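Local coordinates for invasion protein InvA (Salmonella enterica subsp. enterica serovar Typhimurium, PDB 3LW9), which takes part in invasion of the intestinal epithelium as an inner-membrane protein of type III secretion, of which this is part of the cytoplasmic domain, at residues Leu8-Arg13 and Leu49-Ile54; Val3-Leu8 and Leu56-Ile61. The protein carries 2 engineered substitutions. All coordinates share one frame; numbering follows the deposited sequence.

Both interactions join the same two neighbours of a four-stranded mixed sheet, strand 5-9 and strand 53-58, which run antiparallel between strand 41-45 and strand 61-67. Their centres lie about 15 Å apart along this pair, and Leu8 belongs to both. Interaction 2 pairs the start of strand 5-9 with the end of strand 53-58 and runs into the turn before strand 61-67; interaction 1 takes the other end, where the first strand gives way to a loop and a turn leads into the second. Along the chain, interaction 1 is nested inside the loop that interaction 2 closes. Together they take in most of this central strand pair of the InvA cytoplasmic domain, where Ile54 packs on Leu7.

Interaction 1: Leu8-Arg13 and Leu49-Ile54; sequences LVPKSR and LDDNSI
Arg13 and Asp51 meet with their side chains at about a right angle, the guanidinium gripping the carboxylate side-on through two nitrogens. NE of Arg13 donates to Asp51 OD1 at 2.9 Å, nearly straight at 169° and close to the guanidinium plane; NH2 of Arg13 reaches Asp51 OD2, also at 2.9 Å, more bent and tilted from that plane. Both oxygens use their syn lone pairs, although the two planes are turned 37° apart. A bend at chi2 (-72°), then an extended stretch, carries the guanidinium to the carboxylate. Water 2 ties Asp51 OD2 to Ser12 OG, and NH2 has a second salt bridge, to Asp71.

Beside this pair, the Pro10 ring lies against the Asp50-Ser53 type II turn, its CG 3.3 Å from Asp50 O. The ring offers no N-H, and Asp50 O and Ser53 O are buried without a hydrogen-bond partner. Leu49 brings CD2 to the backbone of Leu8, 3.4 Å from Leu8 O. On the strands, Val9 and Ile54 run alongside in the same sense, Val9 CG1 packed tightly on Ile54 CD1 at 3.3 Å. The ion pair thus closes the loop end of the strand pair, and sharing Arg13 between two carboxylates probably helps keep both ionised.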
ATOM      1  N   LEU A   8     -13.141  -3.020  -0.570  1.00 32.95           N
ATOM      2  CA  LEU A   8     -13.692  -4.298  -1.042  1.00 33.70           C
ATOM      3  C   LEU A   8     -12.782  -5.416  -0.558  1.00 33.23           C
ATOM      4  O   LEU A   8     -11.561  -5.411  -0.852  1.00 33.03           O
ATOM      5  CB  LEU A   8     -13.745  -4.344  -2.545  1.00 35.51           C
ATOM      6  CG  LEU A   8     -14.803  -3.521  -3.285  1.00 39.48           C
ATOM      7  CD1 LEU A   8     -15.120  -2.284  -2.530  1.00 42.63           C
ATOM      8  CD2 LEU A   8     -14.413  -3.228  -4.704  1.00 41.20           C
ATOM      9  N   VAL A   9     -13.381  -6.363   0.156  1.00 32.20           N
ATOM     10  CA  VAL A   9     -12.658  -7.445   0.769  1.00 31.46           C
ATOM     11  C   VAL A   9     -13.269  -8.799   0.407  1.00 32.58           C
ATOM     12  O   VAL A   9     -14.438  -8.878  -0.036  1.00 32.01           O
ATOM     13  CB  VAL A   9     -12.561  -7.276   2.295  1.00 31.04           C
ATOM     14  CG1 VAL A   9     -11.892  -5.941   2.668  1.00 31.87           C
ATOM     15  CG2 VAL A   9     -13.935  -7.384   2.960  1.00 31.29           C
ATOM     16  N   PRO A  10     -12.485  -9.881   0.578  1.00 31.75           N
ATOM     17  CA  PRO A  10     -13.057 -11.162   0.200  1.00 31.76           C
ATOM     18  C   PRO A  10     -14.193 -11.519   1.106  1.00 32.05           C
ATOM     19  O   PRO A  10     -14.148 -11.242   2.305  1.00 29.25           O
ATOM     20  CB  PRO A  10     -11.894 -12.132   0.352  1.00 31.94           C
ATOM     21  CG  PRO A  10     -10.666 -11.236   0.151  1.00 31.20           C
ATOM     22  CD  PRO A  10     -11.023  -9.976   0.817  1.00 31.07           C
ATOM     23  N   LYS A  11     -15.231 -12.125   0.542  1.00 34.34           N
ATOM     24  CA  LYS A  11     -16.427 -12.384   1.332  1.00 35.50           C
ATOM     25  C   LYS A  11     -16.087 -13.260   2.522  1.00 34.89           C
ATOM     26  O   LYS A  11     -16.648 -13.089   3.588  1.00 35.04           O
ATOM     27  CB  LYS A  11     -17.519 -13.050   0.494  1.00 38.82           C
ATOM     28  CG  LYS A  11     -18.160 -12.110  -0.467  1.00 42.10           C
ATOM     29  CD  LYS A  11     -19.405 -12.701  -1.120  1.00 46.96           C
ATOM     30  CE  LYS A  11     -19.953 -11.743  -2.177  1.00 48.70           C
ATOM     31  NZ  LYS A  11     -20.900 -12.358  -3.154  1.00 52.67           N
ATOM     32  N   SER A  12     -15.179 -14.206   2.351  1.00 35.03           N
ATOM     33  CA  SER A  12     -14.846 -15.093   3.465  1.00 35.21           C
ATOM     34  C   SER A  12     -14.007 -14.419   4.549  1.00 33.89           C
ATOM     35  O   SER A  12     -13.850 -15.002   5.609  1.00 36.17           O
ATOM     36  CB  SER A  12     -14.116 -16.332   2.971  1.00 37.06           C
ATOM     37  OG  SER A  12     -12.860 -15.981   2.485  1.00 33.64           O
ATOM     38  N   ARG A  13     -13.449 -13.231   4.302  1.00 32.60           N
ATOM     39  CA  ARG A  13     -12.605 -12.561   5.313  1.00 31.68           C
ATOM     40  C   ARG A  13     -13.310 -11.407   6.039  1.00 32.99           C
ATOM     41  O   ARG A  13     -12.852 -10.919   7.077  1.00 32.52           O
ATOM     42  CB  ARG A  13     -11.386 -11.978   4.628  1.00 30.92           C
ATOM     43  CG  ARG A  13     -10.542 -12.992   3.880  1.00 31.73           C
ATOM     44  CD  ARG A  13      -9.802 -13.883   4.871  1.00 31.95           C
ATOM     45  NE  ARG A  13      -8.859 -14.772   4.206  1.00 33.49           N
ATOM     46  CZ  ARG A  13      -8.018 -15.598   4.825  1.00 35.90           C
ATOM     47  NH1 ARG A  13      -7.930 -15.615   6.149  1.00 36.55           N
ATOM     48  NH2 ARG A  13      -7.200 -16.360   4.108  1.00 38.13           N
ATOM     49  N   LEU A  49     -14.056 -11.333  -5.880  1.00 50.10           N
ATOM     50  CA  LEU A  49     -12.782 -10.981  -5.346  1.00 47.95           C
ATOM     51  C   LEU A  49     -12.133 -12.208  -4.745  1.00 47.73           C
ATOM     52  O   LEU A  49     -12.655 -12.812  -3.803  1.00 48.17           O
ATOM     53  CB  LEU A  49     -12.963  -9.900  -4.280  1.00 46.10           C
ATOM     54  CG  LEU A  49     -11.769  -9.033  -4.031  1.00 43.30           C
ATOM     55  CD1 LEU A  49     -11.317  -8.401  -5.359  1.00 41.60           C
ATOM     56  CD2 LEU A  49     -12.141  -7.990  -2.955  1.00 40.01           C
ATOM     57  N   ASP A  50     -10.996 -12.589  -5.304  1.00 47.72           N
ATOM     58  CA  ASP A  50     -10.243 -13.707  -4.775  1.00 47.63           C
ATOM     59  C   ASP A  50      -9.750 -13.407  -3.381  1.00 43.83           C
ATOM     60  O   ASP A  50      -9.774 -12.254  -2.904  1.00 41.92           O
ATOM     61  CB  ASP A  50      -9.046 -14.054  -5.666  1.00 48.86           C
ATOM     62  CG  ASP A  50      -9.449 -14.355  -7.100  1.00 55.08           C
ATOM     63  OD1 ASP A  50     -10.619 -14.103  -7.477  1.00 58.70           O
ATOM     64  OD2 ASP A  50      -8.588 -14.864  -7.851  1.00 61.51           O
ATOM     65  N   ASP A  51      -9.275 -14.455  -2.733  1.00 42.23           N
ATOM     66  CA  ASP A  51      -8.797 -14.321  -1.402  1.00 40.58           C
ATOM     67  C   ASP A  51      -7.488 -13.523  -1.482  1.00 38.52           C
ATOM     68  O   ASP A  51      -6.842 -13.421  -2.534  1.00 40.65           O
ATOM     69  CB  ASP A  51      -8.574 -15.674  -0.750  1.00 41.02           C
ATOM     70  CG  ASP A  51      -8.471 -15.580   0.751  1.00 42.38           C
ATOM     71  OD1 ASP A  51      -8.575 -14.445   1.312  1.00 46.27           O
ATOM     72  OD2 ASP A  51      -8.207 -16.626   1.379  1.00 44.42           O
ATOM     73  N   ASN A  52      -7.131 -12.910  -0.390  1.00 36.33           N
ATOM     74  CA  ASN A  52      -5.847 -12.206  -0.326  1.00 34.26           C
ATOM     75  C   ASN A  52      -5.768 -10.941  -1.208  1.00 34.49           C
ATOM     76  O   ASN A  52      -4.691 -10.411  -1.461  1.00 33.02           O
ATOM     77  CB  ASN A  52      -4.698 -13.197  -0.595  1.00 34.89           C
ATOM     78  CG  ASN A  52      -4.718 -14.396   0.364  1.00 33.94           C
ATOM     79  OD1 ASN A  52      -4.851 -14.269   1.604  1.00 30.97           O
ATOM     80  ND2 ASN A  52      -4.592 -15.564  -0.201  1.00 33.45           N
ATOM     81  N   SER A  53      -6.930 -10.439  -1.640  1.00 35.61           N
ATOM     82  CA  SER A  53      -7.024  -9.251  -2.490  1.00 36.25           C
ATOM     83  C   SER A  53      -7.948  -8.248  -1.822  1.00 34.95           C
ATOM     84  O   SER A  53      -8.975  -8.658  -1.254  1.00 35.32           O
ATOM     85  CB  SER A  53      -7.553  -9.612  -3.869  1.00 38.19           C
ATOM     86  OG  SER A  53      -6.801 -10.637  -4.472  1.00 43.58           O
ATOM     87  N   ILE A  54      -7.557  -6.962  -1.840  1.00 33.47           N
ATOM     88  CA  ILE A  54      -8.347  -5.844  -1.328  1.00 33.36           C
ATOM     89  C   ILE A  54      -8.353  -4.706  -2.374  1.00 33.31           C
ATOM     90  O   ILE A  54      -7.311  -4.394  -3.004  1.00 32.61           O
ATOM     91  CB  ILE A  54      -7.781  -5.282  -0.007  1.00 33.76           C
ATOM     92  CG1 ILE A  54      -7.655  -6.359   1.069  1.00 32.71           C
ATOM     93  CG2 ILE A  54      -8.622  -4.053   0.495  1.00 32.76           C
ATOM     94  CD1 ILE A  54      -8.673  -6.253   2.170  1.00 41.52           C
TER
HETATM   95  O   HOH W   1     -15.368 -12.089  -2.430  1.00 28.47           O
HETATM   96  O   HOH W   2     -10.501 -17.577   2.966  1.00 43.87           O

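Interaction 2: Val3-Leu8 and Leu56-Ile61; sequences VPLILL and LLINEI
Strands 5-8 and 56-58 run antiparallel, their axes 4.8 Å apart at closest approach and 151° between directions, with Ile6 and Leu57 as the hydrogen-bonded pair and Leu7 opposite Leu56 as a non-hydrogen-bonded one. Ile6 N gives its hydrogen to Leu57 O at 2.9 Å, and Leu57 N returns one to Ile6 O at 2.8 Å; both bonds are almost straight.

The side chains of Ile6 and Leu57 share one face of the sheet and cross obliquely, CB of Ile6 standing 3.9 Å from CB of Leu57. With CG anti to the carbonyl carbon (chi1 -41°), Leu57 extends past the Ile6 carbonyl, and its CD1 meets CD1 of Leu8 at 3.4 Å, a tight contact in which the two side chains stand at about a right angle. On the other face Leu7 and Leu56 touch by their branches: CD2 of Leu7 comes 3.8 Å from CD1 of Leu56. There CG of Leu56 is anti to the backbone N (chi1 175°), and CD1 also lies near CB of Leu5.

Past the paired strands the backbones draw apart, and Val3 sets CG1 3.6 Å from Asn59 OD1 in the type I' turn Ile58-Ile61. This tight turn makes a hairpin with strand 61-67, while strand 41-45 flanks the first strand on its other edge. The chemistry is that of an interior strand pair: the reciprocal N-H...O hydrogen bonds satisfy both backbone N-H and C=O groups of Ile6 and Leu57, while aliphatic side chains pack across the pair on both faces.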
ATOM      1  N   VAL A   3     -16.212  12.201   2.472  1.00 51.02           N
ATOM      2  CA  VAL A   3     -16.422  10.994   1.670  1.00 48.18           C
ATOM      3  C   VAL A   3     -15.639   9.775   2.225  1.00 45.09           C
ATOM      4  O   VAL A   3     -14.419   9.832   2.374  1.00 44.16           O
ATOM      5  CB  VAL A   3     -16.031  11.259   0.191  1.00 48.74           C
ATOM      6  CG1 VAL A   3     -16.184   9.998  -0.618  1.00 45.86           C
ATOM      7  CG2 VAL A   3     -16.891  12.409  -0.392  1.00 50.59           C
ATOM      8  N   PRO A   4     -16.333   8.659   2.523  1.00 43.22           N
ATOM      9  CA  PRO A   4     -15.656   7.496   3.097  1.00 40.85           C
ATOM     10  C   PRO A   4     -14.685   6.781   2.148  1.00 38.51           C
ATOM     11  O   PRO A   4     -14.887   6.794   0.937  1.00 37.19           O
ATOM     12  CB  PRO A   4     -16.807   6.533   3.430  1.00 40.52           C
ATOM     13  CG  PRO A   4     -17.947   6.958   2.586  1.00 43.33           C
ATOM     14  CD  PRO A   4     -17.669   8.318   2.002  1.00 44.92           C
ATOM     15  N   LEU A   5     -13.647   6.168   2.713  1.00 36.60           N
ATOM     16  CA  LEU A   5     -12.818   5.195   1.994  1.00 35.73           C
ATOM     17  C   LEU A   5     -13.519   3.850   2.035  1.00 34.45           C
ATOM     18  O   LEU A   5     -13.989   3.421   3.106  1.00 35.55           O
ATOM     19  CB  LEU A   5     -11.457   5.010   2.667  1.00 35.71           C
ATOM     20  CG  LEU A   5     -10.490   6.174   2.893  1.00 38.98           C
ATOM     21  CD1 LEU A   5      -9.149   5.584   3.297  1.00 36.84           C
ATOM     22  CD2 LEU A   5     -10.333   7.052   1.707  1.00 45.53           C
ATOM     23  N   ILE A   6     -13.579   3.157   0.910  1.00 34.28           N
ATOM     24  CA  ILE A   6     -14.210   1.842   0.879  1.00 33.77           C
ATOM     25  C   ILE A   6     -13.165   0.773   0.565  1.00 32.93           C
ATOM     26  O   ILE A   6     -12.384   0.941  -0.339  1.00 31.89           O
ATOM     27  CB  ILE A   6     -15.309   1.740  -0.213  1.00 35.57           C
ATOM     28  CG1 ILE A   6     -16.375   2.842  -0.084  1.00 38.42           C
ATOM     29  CG2 ILE A   6     -15.947   0.358  -0.208  1.00 37.05           C
ATOM     30  CD1 ILE A   6     -17.050   2.920   1.226  1.00 39.92           C
ATOM     31  N   LEU A   7     -13.148  -0.309   1.338  1.00 31.62           N
ATOM     32  CA  LEU A   7     -12.308  -1.440   1.040  1.00 31.68           C
ATOM     33  C   LEU A   7     -13.210  -2.609   0.693  1.00 31.78           C
ATOM     34  O   LEU A   7     -13.954  -3.096   1.567  1.00 33.63           O
ATOM     35  CB  LEU A   7     -11.459  -1.809   2.234  1.00 31.48           C
ATOM     36  CG  LEU A   7     -10.469  -0.773   2.772  1.00 34.22           C
ATOM     37  CD1 LEU A   7      -9.739  -1.352   4.001  1.00 36.47           C
ATOM     38  CD2 LEU A   7      -9.483  -0.373   1.685  1.00 32.81           C
ATOM     39  N   LEU A   8     -13.141  -3.020  -0.570  1.00 32.95           N
ATOM     40  CA  LEU A   8     -13.692  -4.298  -1.042  1.00 33.70           C
ATOM     41  C   LEU A   8     -12.782  -5.416  -0.558  1.00 33.23           C
ATOM     42  O   LEU A   8     -11.561  -5.411  -0.852  1.00 33.03           O
ATOM     43  CB  LEU A   8     -13.745  -4.344  -2.545  1.00 35.51           C
ATOM     44  CG  LEU A   8     -14.803  -3.521  -3.285  1.00 39.48           C
ATOM     45  CD1 LEU A   8     -15.120  -2.284  -2.530  1.00 42.63           C
ATOM     46  CD2 LEU A   8     -14.413  -3.228  -4.704  1.00 41.20           C
ATOM     47  N   LEU A  56      -9.185  -0.672  -2.859  1.00 30.99           N
ATOM     48  CA  LEU A  56      -9.458   0.620  -2.268  1.00 31.22           C
ATOM     49  C   LEU A  56     -10.236   1.495  -3.232  1.00 32.48           C
ATOM     50  O   LEU A  56      -9.762   1.775  -4.316  1.00 30.86           O
ATOM     51  CB  LEU A  56      -8.153   1.323  -1.922  1.00 31.80           C
ATOM     52  CG  LEU A  56      -8.231   2.770  -1.400  1.00 35.95           C
ATOM     53  CD1 LEU A  56      -9.091   2.947  -0.166  1.00 38.79           C
ATOM     54  CD2 LEU A  56      -6.822   3.259  -1.151  1.00 37.84           C
ATOM     55  N   LEU A  57     -11.438   1.883  -2.826  1.00 33.92           N
ATOM     56  CA  LEU A  57     -12.215   2.867  -3.544  1.00 36.11           C
ATOM     57  C   LEU A  57     -12.237   4.167  -2.765  1.00 37.92           C
ATOM     58  O   LEU A  57     -12.449   4.192  -1.544  1.00 36.88           O
ATOM     59  CB  LEU A  57     -13.656   2.408  -3.726  1.00 36.87           C
ATOM     60  CG  LEU A  57     -13.885   0.931  -4.080  1.00 38.99           C
ATOM     61  CD1 LEU A  57     -15.403   0.686  -4.196  1.00 41.74           C
ATOM     62  CD2 LEU A  57     -13.144   0.590  -5.383  1.00 40.96           C
ATOM     63  N   ILE A  58     -12.098   5.267  -3.497  1.00 40.08           N
ATOM     64  CA  ILE A  58     -12.422   6.577  -2.954  1.00 42.99           C
ATOM     65  C   ILE A  58     -13.365   7.299  -3.885  1.00 44.56           C
ATOM     66  O   ILE A  58     -13.115   7.372  -5.092  1.00 44.51           O
ATOM     67  CB  ILE A  58     -11.128   7.358  -2.699  1.00 43.96           C
ATOM     68  CG1 ILE A  58     -10.438   6.754  -1.461  1.00 45.33           C
ATOM     69  CG2 ILE A  58     -11.400   8.833  -2.588  1.00 47.48           C
ATOM     70  CD1 ILE A  58      -9.459   7.661  -0.764  1.00 47.33           C
ATOM     71  N   ASN A  59     -14.472   7.790  -3.333  1.00 46.11           N
ATOM     72  CA  ASN A  59     -15.547   8.372  -4.105  1.00 47.77           C
ATOM     73  C   ASN A  59     -16.057   7.428  -5.203  1.00 47.90           C
ATOM     74  O   ASN A  59     -16.414   7.877  -6.280  1.00 48.75           O
ATOM     75  CB  ASN A  59     -15.080   9.713  -4.709  1.00 48.94           C
ATOM     76  CG  ASN A  59     -16.198  10.704  -4.877  1.00 50.52           C
ATOM     77  OD1 ASN A  59     -17.012  10.873  -3.983  1.00 54.38           O
ATOM     78  ND2 ASN A  59     -16.222  11.402  -6.011  1.00 50.03           N
ATOM     79  N   GLU A  60     -16.089   6.132  -4.891  1.00 47.13           N
ATOM     80  CA  GLU A  60     -16.513   5.052  -5.787  1.00 47.03           C
ATOM     81  C   GLU A  60     -15.611   4.824  -7.011  1.00 45.70           C
ATOM     82  O   GLU A  60     -15.991   4.112  -7.943  1.00 46.89           O
ATOM     83  CB  GLU A  60     -17.972   5.209  -6.208  1.00 49.98           C
ATOM     84  CG  GLU A  60     -18.989   5.175  -5.035  1.00 52.74           C
ATOM     85  CD  GLU A  60     -18.971   3.878  -4.213  1.00 56.23           C
ATOM     86  OE1 GLU A  60     -18.565   2.811  -4.737  1.00 59.13           O
ATOM     87  OE2 GLU A  60     -19.387   3.924  -3.024  1.00 58.27           O
ATOM     88  N   ILE A  61     -14.400   5.381  -6.967  1.00 42.41           N
ATOM     89  CA  ILE A  61     -13.398   5.164  -8.006  1.00 41.11           C
ATOM     90  C   ILE A  61     -12.317   4.253  -7.455  1.00 38.01           C
ATOM     91  O   ILE A  61     -11.891   4.449  -6.322  1.00 36.09           O
ATOM     92  CB  ILE A  61     -12.811   6.496  -8.438  1.00 42.54           C
ATOM     93  CG1 ILE A  61     -13.917   7.332  -9.084  1.00 44.15           C
ATOM     94  CG2 ILE A  61     -11.644   6.285  -9.462  1.00 42.68           C
ATOM     95  CD1 ILE A  61     -13.671   8.804  -9.000  1.00 49.04           C
TER
HETATM   96  O   HOH W   3     -16.370   6.773  -1.013  1.00 25.53           O